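Local coordinates for protein pseudoaglycone deacetylase Dbv21 (Actinoplanes teichomyceticus, PDB 3DFI) that probably removes an acetyl group from the pseudoaglycone of the glycopeptide antibiotic A40926, as a zinc-binding member of the PIG-L deacetylase family, at residues A[93-98]-A[134-139]; A[140-145]-A[173-178]; A[187-192]-A[245-250]; A[206-211]-A[249-254]. One frame throughout, in Å; residues are numbered along the deposited sequence.

In the fold
Interactions 1 and 2 come first along the chain and in series; interactions 3 and 4 overlap, both ending on helix 240-251. Interactions 1 and 2 both use helix 126-144, and their centres are about 15 Å apart. They touch where Arg134 and Glu138 meet Glu174 and Arg175. Interactions 3 and 4 share Arg249 and Asn250, and their centres are about 11 Å apart. The centre of interaction 1 is about 29 Å from that of interaction 3, across the centre of the chain. The sheet joins the two regions: strand 89-92 is at one border, strand 201-210 at the other. Interactions 1 and 3 involve segments nearer the zinc site, whereas interactions 2 and 4 join peripheral parts of the domain.

Interaction 1 (A[93-98]-A[134-139]); sequences GRFLDA and REDIES
Arg94 and Phe95 of the loop after strand 89-92 meet segment 134-139 at one side chain, Asp136. Along the helix, Arg134 comes first and points away from the loop. Its NE, 2.8 Å from Glu138 OE2, and its NH1 both bond that one oxygen, so the salt bridge spans one helical turn.

Asp136 carries the contact, and Arg94 grips it side-on with two nitrogens. Arg94 NE gives a nearly straight bond (173°) to Asp136 OD2 at 2.7 Å. The acceptor lies in the guanidinium plane and uses its syn lone pair. Arg94 NH2 reaches Asp136 OD1 at 3.3 Å, longer and more bent. The two planes are 37° apart, and NH2 meets OD1 on its syn side, well out of the carboxylate plane. The Arg94 chain is extended from CG to NE, which carries the guanidinium out to the helix. Phe95 meets the same carboxylate: its CE2 is 3.3 Å from Asp136 OD2, at an oblique angle to the ring. Arg94 CG lies over one face of that ring, toward the rim, and Leu129, Ala132 and Ile133 of the helix also touch Phe95.

Ile137 touches Thr168 of helix 159-174, and Glu138 touches Ala171. Segment 134-139 thus bonds the loop and also packs on a neighbouring helix. A surface salt bridge here ties a strand-to-helix loop of the PIG-L alpha/beta fold to helix 126-144, with the Phe95 side chain about 12 Å from the zinc ion.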
loop_
_atom_site.group_PDB
_atom_site.type_symbol
_atom_site.label_atom_id
_atom_site.label_comp_id
_atom_site.label_asym_id
_atom_site.label_seq_id
_atom_site.Cartn_x
_atom_site.Cartn_y
_atom_site.Cartn_z
ATOM N N GLY A 93 8.623 2.955 -8.426
ATOM C CA GLY A 93 8.895 4.407 -8.455
ATOM C C GLY A 93 10.313 4.748 -8.007
ATOM O O GLY A 93 11.054 3.882 -7.497
ATOM N N ARG A 94 10.698 6.006 -8.183
ATOM C CA ARG A 94 12.095 6.417 -8.044
ATOM C C ARG A 94 12.480 6.960 -6.659
ATOM O O ARG A 94 13.640 7.307 -6.433
ATOM C CB ARG A 94 12.429 7.486 -9.108
ATOM C CG ARG A 94 11.701 8.793 -8.945
ATOM C CD ARG A 94 11.852 9.653 -10.231
ATOM N NE ARG A 94 10.886 10.730 -10.241
ATOM C CZ ARG A 94 11.221 12.013 -10.185
ATOM N NH1 ARG A 94 12.503 12.360 -10.138
ATOM N NH2 ARG A 94 10.285 12.936 -10.184
ATOM N N PHE A 95 11.506 7.071 -5.752
ATOM C CA PHE A 95 11.717 7.810 -4.500
ATOM C C PHE A 95 12.368 6.956 -3.402
ATOM O O PHE A 95 12.123 5.760 -3.310
ATOM C CB PHE A 95 10.398 8.441 -4.043
ATOM C CG PHE A 95 9.852 9.455 -5.032
ATOM C CD1 PHE A 95 10.316 10.758 -5.020
ATOM C CD2 PHE A 95 8.914 9.085 -6.001
ATOM C CE1 PHE A 95 9.832 11.704 -5.939
ATOM C CE2 PHE A 95 8.438 10.024 -6.938
ATOM C CZ PHE A 95 8.890 11.321 -6.887
ATOM N N LEU A 96 13.197 7.597 -2.584
ATOM C CA LEU A 96 14.009 6.902 -1.589
ATOM C C LEU A 96 13.340 6.895 -0.242
ATOM O O LEU A 96 12.878 7.929 0.234
ATOM C CB LEU A 96 15.422 7.510 -1.471
ATOM C CG LEU A 96 16.309 7.418 -2.714
ATOM C CD1 LEU A 96 17.638 8.182 -2.541
ATOM C CD2 LEU A 96 16.536 5.960 -3.074
ATOM N N ASP A 97 13.319 5.709 0.367
ATOM C CA ASP A 97 12.676 5.488 1.650
ATOM C C ASP A 97 13.224 6.450 2.677
ATOM O O ASP A 97 14.409 6.835 2.634
ATOM C CB ASP A 97 12.876 4.041 2.113
ATOM C CG ASP A 97 11.757 3.559 3.043
ATOM O OD1 ASP A 97 11.599 4.135 4.149
ATOM O OD2 ASP A 97 11.059 2.577 2.681
ATOM N N ALA A 98 12.334 6.855 3.586
ATOM C CA ALA A 98 12.661 7.833 4.629
ATOM C C ALA A 98 14.017 7.530 5.239
ATOM O O ALA A 98 14.779 8.439 5.565
ATOM C CB ALA A 98 11.562 7.853 5.706
ATOM N N ARG A 134 3.307 13.560 -7.008
ATOM C CA ARG A 134 2.103 13.812 -7.813
ATOM C C ARG A 134 2.351 13.737 -9.349
ATOM O O ARG A 134 1.553 13.136 -10.081
ATOM C CB ARG A 134 1.487 15.169 -7.435
ATOM C CG ARG A 134 0.270 15.560 -8.282
ATOM C CD ARG A 134 -0.114 17.037 -8.119
ATOM N NE ARG A 134 -1.088 17.437 -9.125
ATOM C CZ ARG A 134 -1.788 18.580 -9.126
ATOM N NH1 ARG A 134 -2.632 18.823 -10.118
ATOM N NH2 ARG A 134 -1.669 19.475 -8.144
ATOM N N GLU A 135 3.430 14.364 -9.822
ATOM C CA GLU A 135 3.791 14.356 -11.263
ATOM C C GLU A 135 3.938 12.922 -11.776
ATOM O O GLU A 135 3.392 12.562 -12.810
ATOM C CB GLU A 135 5.139 15.031 -11.478
ATOM C CG GLU A 135 5.154 16.459 -11.814
ATOM C CD GLU A 135 6.538 16.881 -12.300
ATOM O OE1 GLU A 135 6.658 17.372 -13.456
ATOM O OE2 GLU A 135 7.512 16.695 -11.531
ATOM N N ASP A 136 4.700 12.120 -11.043
ATOM C CA ASP A 136 4.912 10.706 -11.357
ATOM C C ASP A 136 3.636 9.863 -11.306
ATOM O O ASP A 136 3.470 8.948 -12.117
ATOM C CB ASP A 136 5.971 10.109 -10.423
ATOM C CG ASP A 136 7.367 10.581 -10.738
ATOM O OD1 ASP A 136 7.562 11.597 -11.472
ATOM O OD2 ASP A 136 8.303 9.912 -10.264
ATOM N N ILE A 137 2.756 10.147 -10.345
ATOM C CA ILE A 137 1.448 9.486 -10.292
ATOM C C ILE A 137 0.552 9.898 -11.473
ATOM O O ILE A 137 -0.124 9.058 -12.051
ATOM C CB ILE A 137 0.706 9.717 -8.926
ATOM C CG1 ILE A 137 1.460 9.018 -7.784
ATOM C CG2 ILE A 137 -0.701 9.105 -8.942
ATOM C CD1 ILE A 137 0.983 9.491 -6.435
ATOM N N GLU A 138 0.551 11.181 -11.842
ATOM C CA GLU A 138 -0.148 11.594 -13.054
ATOM C C GLU A 138 0.392 10.844 -14.277
ATOM O O GLU A 138 -0.383 10.357 -15.095
ATOM C CB GLU A 138 -0.120 13.127 -13.252
ATOM C CG GLU A 138 -0.929 13.840 -12.132
ATOM C CD GLU A 138 -1.160 15.322 -12.328
ATOM O OE1 GLU A 138 -0.739 15.866 -13.363
ATOM O OE2 GLU A 138 -1.792 15.947 -11.437
ATOM N N SER A 139 1.712 10.749 -14.401
ATOM C CA SER A 139 2.335 10.027 -15.520
ATOM C C SER A 139 1.893 8.558 -15.509
ATOM O O SER A 139 1.566 8.003 -16.555
ATOM C CB SER A 139 3.863 10.111 -15.438
ATOM O OG SER A 139 4.291 11.445 -15.565
#

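Interaction 2 (A[140-145]-A[173-178]); sequences MIAECD and RERGIP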
loop_
_atom_site.group_PDB
_atom_site.type_symbol
_atom_site.label_atom_id
_atom_site.label_comp_id
_atom_site.label_asym_id
_atom_site.label_seq_id
_atom_site.Cartn_x
_atom_site.Cartn_y
_atom_site.Cartn_z
ATOM N N MET A 140 1.853 7.949 -14.326
ATOM C CA MET A 140 1.374 6.572 -14.186
ATOM C C MET A 140 -0.119 6.383 -14.572
ATOM O O MET A 140 -0.473 5.415 -15.256
ATOM C CB MET A 140 1.687 6.020 -12.784
ATOM C CG MET A 140 1.689 4.493 -12.687
ATOM S SD MET A 140 3.128 3.707 -13.513
ATOM C CE MET A 140 2.602 3.421 -15.167
ATOM N N ILE A 141 -0.977 7.322 -14.171
ATOM C CA ILE A 141 -2.397 7.305 -14.570
ATOM C C ILE A 141 -2.587 7.402 -16.089
ATOM O O ILE A 141 -3.342 6.630 -16.675
ATOM C CB ILE A 141 -3.192 8.416 -13.857
ATOM C CG1 ILE A 141 -3.228 8.139 -12.343
ATOM C CG2 ILE A 141 -4.607 8.587 -14.493
ATOM C CD1 ILE A 141 -3.820 9.255 -11.512
ATOM N N ALA A 142 -1.897 8.347 -16.721
ATOM C CA ALA A 142 -1.962 8.493 -18.162
ATOM C C ALA A 142 -1.571 7.175 -18.832
ATOM O O ALA A 142 -2.220 6.715 -19.765
ATOM C CB ALA A 142 -1.043 9.623 -18.609
ATOM N N GLU A 143 -0.518 6.551 -18.317
ATOM C CA GLU A 143 0.006 5.328 -18.896
ATOM C C GLU A 143 -0.904 4.102 -18.682
ATOM O O GLU A 143 -1.086 3.304 -19.603
ATOM C CB GLU A 143 1.396 5.052 -18.325
ATOM C CG GLU A 143 2.198 4.093 -19.160
ATOM C CD GLU A 143 3.615 3.954 -18.654
ATOM O OE1 GLU A 143 3.899 2.924 -18.000
ATOM O OE2 GLU A 143 4.426 4.885 -18.910
ATOM N N CYS A 144 -1.469 3.962 -17.481
ATOM C CA CYS A 144 -2.222 2.749 -17.115
ATOM C C CYS A 144 -3.739 2.859 -17.399
ATOM O O CYS A 144 -4.461 1.861 -17.344
ATOM C CB CYS A 144 -1.966 2.380 -15.638
ATOM S SG CYS A 144 -0.296 1.650 -15.316
ATOM N N ASP A 145 -4.205 4.074 -17.683
ATOM C CA ASP A 145 -5.635 4.385 -17.952
ATOM C C ASP A 145 -6.637 3.679 -16.993
ATOM O O ASP A 145 -7.560 2.992 -17.435
ATOM C CB ASP A 145 -5.962 4.154 -19.451
ATOM C CG ASP A 145 -7.327 4.706 -19.869
ATOM O OD1 ASP A 145 -7.912 5.564 -19.168
ATOM O OD2 ASP A 145 -7.819 4.287 -20.946
ATOM N N ARG A 173 -7.672 13.498 -8.884
ATOM C CA ARG A 173 -8.623 14.596 -9.079
ATOM C C ARG A 173 -8.319 15.367 -10.357
ATOM O O ARG A 173 -9.239 15.778 -11.080
ATOM C CB ARG A 173 -8.628 15.540 -7.866
ATOM C CG ARG A 173 -9.670 16.680 -7.921
ATOM C CD ARG A 173 -9.555 17.645 -6.727
ATOM N NE ARG A 173 -9.648 16.935 -5.439
ATOM C CZ ARG A 173 -8.702 16.964 -4.500
ATOM N NH1 ARG A 173 -7.611 17.708 -4.679
ATOM N NH2 ARG A 173 -8.839 16.248 -3.383
ATOM N N GLU A 174 -7.034 15.579 -10.628
ATOM C CA GLU A 174 -6.609 16.270 -11.846
ATOM C C GLU A 174 -7.060 15.461 -13.051
ATOM O O GLU A 174 -7.561 16.024 -14.028
ATOM C CB GLU A 174 -5.078 16.455 -11.872
ATOM C CG GLU A 174 -4.510 17.187 -13.130
ATOM C CD GLU A 174 -4.942 18.652 -13.245
ATOM O OE1 GLU A 174 -4.709 19.265 -14.310
ATOM O OE2 GLU A 174 -5.527 19.197 -12.284
ATOM N N ARG A 175 -6.879 14.140 -12.968
ATOM C CA ARG A 175 -7.201 13.243 -14.078
ATOM C C ARG A 175 -8.630 12.682 -14.083
ATOM O O ARG A 175 -8.979 11.882 -14.949
ATOM C CB ARG A 175 -6.117 12.169 -14.222
ATOM C CG ARG A 175 -4.863 12.781 -14.896
ATOM C CD ARG A 175 -3.984 11.785 -15.603
ATOM N NE ARG A 175 -4.262 11.673 -17.024
ATOM C CZ ARG A 175 -3.577 12.315 -17.964
ATOM N NH1 ARG A 175 -3.884 12.133 -19.237
ATOM N NH2 ARG A 175 -2.582 13.136 -17.631
ATOM N N GLY A 176 -9.452 13.135 -13.135
ATOM C CA GLY A 176 -10.848 12.694 -13.002
ATOM C C GLY A 176 -11.041 11.183 -12.880
ATOM O O GLY A 176 -11.950 10.610 -13.502
ATOM N N ILE A 177 -10.198 10.531 -12.073
ATOM C CA ILE A 177 -10.354 9.113 -11.823
ATOM C C ILE A 177 -10.945 8.905 -10.423
ATOM O O ILE A 177 -10.441 9.483 -9.448
ATOM C CB ILE A 177 -8.982 8.338 -11.871
ATOM C CG1 ILE A 177 -8.098 8.727 -13.077
ATOM C CG2 ILE A 177 -9.204 6.818 -11.676
ATOM C CD1 ILE A 177 -8.733 8.609 -14.486
ATOM N N PRO A 178 -12.011 8.079 -10.314
ATOM C CA PRO A 178 -12.522 7.699 -8.998
ATOM C C PRO A 178 -11.459 7.079 -8.071
ATOM O O PRO A 178 -10.581 6.350 -8.523
ATOM C CB PRO A 178 -13.639 6.701 -9.327
ATOM C CG PRO A 178 -14.109 7.105 -10.730
ATOM C CD PRO A 178 -12.816 7.504 -11.416
#
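Arg175 lays its side chain across Ile141 and Ala142 near the end of helix 126-144. The aliphatic part meets the isoleucine: Arg175 CD is 3.4 Å from Ile141 CG2. The two side chains run alongside one another, pointing opposite ways. The arginine chain then bends at chi3 (95°), which brings its flat end over the alanine. Ala142 CB sits above the centre of one guanidinium face, 3.8 Å from Arg175 CZ. No hydrogen bond crosses between the segments; the contact is van der Waals packing.

Ile141 CG2 has a second neighbour, Ile177 CG1, at 3.8 Å. This methyl is anti to the backbone N of Ile141 and fits between the arginine stem and Ile177. Gly176, with positive phi, ends helix 159-174 in a Schellman motif. The reversal lets Arg175 and Ile177 both face Ile141. On the inner side, Ile141 also touches Leu11 of strand 9-14.

Pro178 is backbone-bonded to Val149, so the chain leaves this turn straight into the sheet. Strand 148-152, helix 159-174 and strand 179-182 form a beta-alpha-beta crossover, and the contact joins its helix end to the preceding helix.

Interaction 3 (A[187-192]-A[245-250]); sequences YAAYSQ and DEHARN
His247 packs its imidazole ring against the backbone of Ala188 and Ala189. This is the tight part. Ala189 N lies over one face of the ring, and Ala189 CA is 3.7 Å from His247 ND1. The methyl of Ala189 reaches the base of the side chain, with Ala189 CB 4.0 Å from His247 CB. At the far end, His247 CE1 approaches Ala188 O at 3.8 Å, obliquely to the ring. Small alanine side chains let the backbones come close: the CA atoms of Ala189 and His247 are 5.7 Å apart. His247 CG is anti to its backbone N (chi1 -180°), which sends the ring out from helix 240-251 to this short helical turn.

In the alpha/beta fold the contact joins the short, weakly bonded helix 187-190, which follows strand 179-182, to helix 240-251. The Ala188 side chain is about 13 Å from the zinc ion. Gln183, in the loop before helix 187-190, bonds His247 NE2 through its OE1.

The other side is looser and wet. A water in the ring plane is 3.0 Å from His247 ND1 and gives a weak bond to Ala189 O at 3.3 Å. The side chains of Glu246 and Asn250 do not touch segment 187-192.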
loop_
_atom_site.group_PDB
_atom_site.type_symbol
_atom_site.label_atom_id
_atom_site.label_comp_id
_atom_site.label_asym_id
_atom_site.label_seq_id
_atom_site.Cartn_x
_atom_site.Cartn_y
_atom_site.Cartn_z
ATOM N N TYR A 187 -1.302 -2.036 10.757
ATOM C CA TYR A 187 -1.365 -0.874 11.654
ATOM C C TYR A 187 -2.746 -0.613 12.279
ATOM O O TYR A 187 -2.844 -0.390 13.487
ATOM C CB TYR A 187 -0.727 0.345 10.970
ATOM C CG TYR A 187 0.554 -0.089 10.228
ATOM C CD1 TYR A 187 1.687 -0.543 10.956
ATOM C CD2 TYR A 187 0.606 -0.151 8.824
ATOM C CE1 TYR A 187 2.845 -0.997 10.317
ATOM C CE2 TYR A 187 1.781 -0.591 8.167
ATOM C CZ TYR A 187 2.891 -1.014 8.929
ATOM O OH TYR A 187 4.056 -1.448 8.326
ATOM N N ALA A 188 -3.803 -0.723 11.475
ATOM C CA ALA A 188 -5.188 -0.519 11.959
ATOM C C ALA A 188 -5.665 -1.609 12.906
ATOM O O ALA A 188 -6.577 -1.376 13.691
ATOM C CB ALA A 188 -6.151 -0.380 10.806
ATOM N N ALA A 189 -5.046 -2.792 12.865
ATOM C CA ALA A 189 -5.423 -3.847 13.835
ATOM C C ALA A 189 -4.968 -3.540 15.253
ATOM O O ALA A 189 -5.463 -4.139 16.201
ATOM C CB ALA A 189 -4.926 -5.228 13.396
ATOM N N TYR A 190 -4.044 -2.598 15.398
ATOM C CA TYR A 190 -3.493 -2.260 16.709
ATOM C C TYR A 190 -4.038 -0.951 17.271
ATOM O O TYR A 190 -4.306 -0.859 18.465
ATOM C CB TYR A 190 -1.955 -2.231 16.670
ATOM C CG TYR A 190 -1.322 -3.569 16.340
ATOM C CD1 TYR A 190 -1.093 -4.533 17.342
ATOM C CD2 TYR A 190 -0.941 -3.868 15.042
ATOM C CE1 TYR A 190 -0.504 -5.784 17.040
ATOM C CE2 TYR A 190 -0.351 -5.112 14.718
ATOM C CZ TYR A 190 -0.142 -6.062 15.718
ATOM O OH TYR A 190 0.439 -7.276 15.377
ATOM N N SER A 191 -4.229 0.050 16.410
ATOM C CA SER A 191 -4.450 1.421 16.872
ATOM C C SER A 191 -5.122 2.341 15.870
ATOM O O SER A 191 -5.119 2.075 14.655
ATOM C CB SER A 191 -3.112 2.046 17.288
ATOM O OG SER A 191 -2.556 1.362 18.417
ATOM N N GLN A 192 -5.680 3.429 16.415
ATOM C CA GLN A 192 -6.238 4.597 15.678
ATOM C C GLN A 192 -7.521 4.393 14.841
ATOM O O GLN A 192 -8.500 3.796 15.330
ATOM C CB GLN A 192 -5.161 5.348 14.866
ATOM C CG GLN A 192 -5.508 6.820 14.615
ATOM C CD GLN A 192 -4.366 7.597 13.977
ATOM O OE1 GLN A 192 -4.040 7.419 12.788
ATOM N NE2 GLN A 192 -3.755 8.483 14.773
ATOM N N ASP A 245 -6.931 -11.962 10.413
ATOM C CA ASP A 245 -8.196 -12.702 10.388
ATOM C C ASP A 245 -9.159 -12.211 11.450
ATOM O O ASP A 245 -10.375 -12.123 11.215
ATOM C CB ASP A 245 -7.946 -14.202 10.634
ATOM C CG ASP A 245 -7.646 -14.961 9.361
ATOM O OD1 ASP A 245 -7.984 -14.448 8.263
ATOM O OD2 ASP A 245 -7.085 -16.067 9.458
ATOM N N GLU A 246 -8.606 -11.936 12.633
ATOM C CA GLU A 246 -9.369 -11.419 13.767
ATOM C C GLU A 246 -9.875 -10.010 13.468
ATOM O O GLU A 246 -11.037 -9.707 13.749
ATOM C CB GLU A 246 -8.513 -11.404 15.025
ATOM C CG GLU A 246 -9.125 -10.638 16.197
ATOM C CD GLU A 246 -8.178 -10.526 17.382
ATOM O OE1 GLU A 246 -6.963 -10.280 17.170
ATOM O OE2 GLU A 246 -8.649 -10.680 18.526
ATOM N N HIS A 247 -9.001 -9.161 12.916
ATOM C CA HIS A 247 -9.378 -7.790 12.535
ATOM C C HIS A 247 -10.580 -7.796 11.583
ATOM O O HIS A 247 -11.616 -7.125 11.913
ATOM C CB HIS A 247 -8.199 -7.025 11.895
ATOM C CG HIS A 247 -8.547 -5.613 11.504
ATOM N ND1 HIS A 247 -8.743 -4.610 12.432
ATOM C CD2 HIS A 247 -8.748 -5.046 10.288
ATOM C CE1 HIS A 247 -9.060 -3.491 11.806
ATOM N NE2 HIS A 247 -9.056 -3.724 10.504
ATOM N N ALA A 248 -10.420 -8.576 10.411
ATOM C CA ALA A 248 -11.492 -8.765 9.433
ATOM C C ALA A 248 -12.768 -9.265 10.102
ATOM O O ALA A 248 -13.875 -8.770 9.825
ATOM C CB ALA A 248 -11.043 -9.757 8.374
ATOM N N ARG A 249 -12.595 -10.245 10.987
ATOM C CA ARG A 249 -13.692 -10.846 11.738
ATOM C C ARG A 249 -14.442 -9.815 12.588
ATOM O O ARG A 249 -15.680 -9.809 12.582
ATOM C CB ARG A 249 -13.156 -11.994 12.606
ATOM C CG ARG A 249 -14.180 -12.734 13.472
ATOM C CD ARG A 249 -14.280 -12.109 14.881
ATOM N NE ARG A 249 -14.426 -13.146 15.909
ATOM C CZ ARG A 249 -15.597 -13.533 16.444
ATOM N NH1 ARG A 249 -16.719 -12.901 16.052
ATOM N NH2 ARG A 249 -15.609 -14.494 17.374
ATOM N N ASN A 250 -13.686 -8.953 13.328
ATOM C CA ASN A 250 -14.291 -7.914 14.171
ATOM C C ASN A 250 -15.230 -7.016 13.378
ATOM O O ASN A 250 -16.271 -6.624 13.891
ATOM C CB ASN A 250 -13.225 -7.040 14.853
ATOM C CG ASN A 250 -12.468 -7.760 15.986
ATOM O OD1 ASN A 250 -12.921 -8.782 16.551
ATOM N ND2 ASN A 250 -11.301 -7.202 16.323
HETATM O O HOH W 1 -8.200 -5.695 15.155
#

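Interaction 4 (A[206-211]-A[249-254]); sequences PELSFV and RNAAPD
Leu208 and Phe210 make apolar contacts with Ala251 and Ala252 at the end of helix 240-251. Leu208 uses both branches. Its CD1 is 4.4 Å from Ala251 CB, and its CD2 is 4.1 Å from Ala252 CB. Phe210 meets only the second alanine: Phe210 CZ is 3.7 Å from Ala252 CB, and CE2 is equally near. The methyl sits at the ring edge, close to the ring plane, so the phenyl face is not used against it.

One contact is of a methyl with a backbone oxygen. Leu208 CD2 is 3.5 Å from Ala251 O, where the helix is ending. Ala252 is the first residue to leave helical angles, and its N makes a weak bond back to Arg249 O.

No hydrogen bond crosses between the segments. Polar links go to other partners. Glu207, Ser209 and Val211 are backbone-bonded to Thr261, Glu259 and Tyr257.

Side chains thus alternate along strand 201-210. Leu208 points toward the end of helix 240-251 and the ring of Phe210 reaches it, while Ser209 OG bonds Ser27 OG of helix 19-33. This is the layering of an alpha/beta/alpha sandwich, at the sheet's border strand.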
loop_
_atom_site.group_PDB
_atom_site.type_symbol
_atom_site.label_atom_id
_atom_site.label_comp_id
_atom_site.label_asym_id
_atom_site.label_seq_id
_atom_site.Cartn_x
_atom_site.Cartn_y
_atom_site.Cartn_z
ATOM N N PRO A 206 -17.376 4.230 5.614
ATOM C CA PRO A 206 -16.481 3.112 5.302
ATOM C C PRO A 206 -17.218 1.982 4.588
ATOM O O PRO A 206 -18.400 1.772 4.845
ATOM C CB PRO A 206 -16.007 2.631 6.687
ATOM C CG PRO A 206 -17.100 3.088 7.655
ATOM C CD PRO A 206 -17.584 4.398 7.070
ATOM N N GLU A 207 -16.534 1.268 3.692
ATOM C CA GLU A 207 -17.156 0.112 3.043
ATOM C C GLU A 207 -16.287 -1.119 3.125
ATOM O O GLU A 207 -15.098 -1.073 2.833
ATOM C CB GLU A 207 -17.522 0.403 1.575
ATOM C CG GLU A 207 -18.753 -0.414 1.068
ATOM C CD GLU A 207 -20.037 0.402 0.944
ATOM O OE1 GLU A 207 -20.053 1.367 0.149
ATOM O OE2 GLU A 207 -21.047 0.073 1.625
ATOM N N LEU A 208 -16.905 -2.219 3.523
ATOM C CA LEU A 208 -16.245 -3.508 3.580
ATOM C C LEU A 208 -16.291 -4.195 2.220
ATOM O O LEU A 208 -17.363 -4.421 1.665
ATOM C CB LEU A 208 -16.911 -4.386 4.646
ATOM C CG LEU A 208 -16.501 -4.320 6.132
ATOM C CD1 LEU A 208 -15.799 -3.028 6.564
ATOM C CD2 LEU A 208 -17.717 -4.574 7.004
ATOM N N SER A 209 -15.121 -4.522 1.692
ATOM C CA SER A 209 -15.022 -5.307 0.472
ATOM C C SER A 209 -14.799 -6.772 0.852
ATOM O O SER A 209 -13.751 -7.148 1.395
ATOM C CB SER A 209 -13.937 -4.732 -0.465
ATOM O OG SER A 209 -13.143 -5.758 -1.080
ATOM N N PHE A 210 -15.821 -7.585 0.609
ATOM C CA PHE A 210 -15.789 -9.008 0.915
ATOM C C PHE A 210 -15.162 -9.793 -0.214
ATOM O O PHE A 210 -15.338 -9.452 -1.391
ATOM C CB PHE A 210 -17.202 -9.518 1.187
ATOM C CG PHE A 210 -17.762 -9.042 2.485
ATOM C CD1 PHE A 210 -18.537 -7.886 2.542
ATOM C CD2 PHE A 210 -17.505 -9.740 3.662
ATOM C CE1 PHE A 210 -19.057 -7.439 3.758
ATOM C CE2 PHE A 210 -18.015 -9.298 4.878
ATOM C CZ PHE A 210 -18.793 -8.139 4.920
ATOM N N VAL A 211 -14.421 -10.834 0.156
ATOM C CA VAL A 211 -13.718 -11.673 -0.808
ATOM C C VAL A 211 -14.009 -13.149 -0.514
ATOM O O VAL A 211 -14.468 -13.495 0.580
ATOM C CB VAL A 211 -12.170 -11.400 -0.823
ATOM C CG1 VAL A 211 -11.860 -9.898 -1.036
ATOM C CG2 VAL A 211 -11.492 -11.928 0.443
ATOM N N ARG A 249 -12.595 -10.245 10.987
ATOM C CA ARG A 249 -13.692 -10.846 11.738
ATOM C C ARG A 249 -14.442 -9.815 12.588
ATOM O O ARG A 249 -15.680 -9.809 12.582
ATOM C CB ARG A 249 -13.156 -11.994 12.606
ATOM C CG ARG A 249 -14.180 -12.734 13.472
ATOM C CD ARG A 249 -14.280 -12.109 14.881
ATOM N NE ARG A 249 -14.426 -13.146 15.909
ATOM C CZ ARG A 249 -15.597 -13.533 16.444
ATOM N NH1 ARG A 249 -16.719 -12.901 16.052
ATOM N NH2 ARG A 249 -15.609 -14.494 17.374
ATOM N N ASN A 250 -13.686 -8.953 13.328
ATOM C CA ASN A 250 -14.291 -7.914 14.171
ATOM C C ASN A 250 -15.230 -7.016 13.378
ATOM O O ASN A 250 -16.271 -6.624 13.891
ATOM C CB ASN A 250 -13.225 -7.040 14.853
ATOM C CG ASN A 250 -12.468 -7.760 15.986
ATOM O OD1 ASN A 250 -12.921 -8.782 16.551
ATOM N ND2 ASN A 250 -11.301 -7.202 16.323
ATOM N N ALA A 251 -14.860 -6.712 12.128
ATOM C CA ALA A 251 -15.631 -5.801 11.271
ATOM C C ALA A 251 -16.895 -6.435 10.690
ATOM O O ALA A 251 -17.836 -5.722 10.349
ATOM C CB ALA A 251 -14.763 -5.249 10.158
ATOM N N ALA A 252 -16.907 -7.763 10.565
ATOM C CA ALA A 252 -18.072 -8.483 10.042
ATOM C C ALA A 252 -18.041 -9.928 10.510
ATOM O O ALA A 252 -17.582 -10.803 9.773
ATOM C CB ALA A 252 -18.129 -8.406 8.516
ATOM N N PRO A 253 -18.530 -10.180 11.744
ATOM C CA PRO A 253 -18.396 -11.457 12.466
ATOM C C PRO A 253 -18.946 -12.695 11.748
ATOM O O PRO A 253 -18.513 -13.821 12.043
ATOM C CB PRO A 253 -19.186 -11.208 13.760
ATOM C CG PRO A 253 -19.149 -9.740 13.944
ATOM C CD PRO A 253 -19.248 -9.179 12.553
ATOM N N ASP A 254 -19.880 -12.484 10.819
ATOM C CA ASP A 254 -20.609 -13.583 10.180
ATOM C C ASP A 254 -20.171 -13.893 8.737
ATOM O O ASP A 254 -20.524 -14.951 8.206
ATOM C CB ASP A 254 -22.114 -13.290 10.188
ATOM C CG ASP A 254 -22.677 -13.085 11.593
ATOM O OD1 ASP A 254 -22.516 -13.990 12.461
ATOM O OD2 ASP A 254 -23.301 -12.016 11.818
#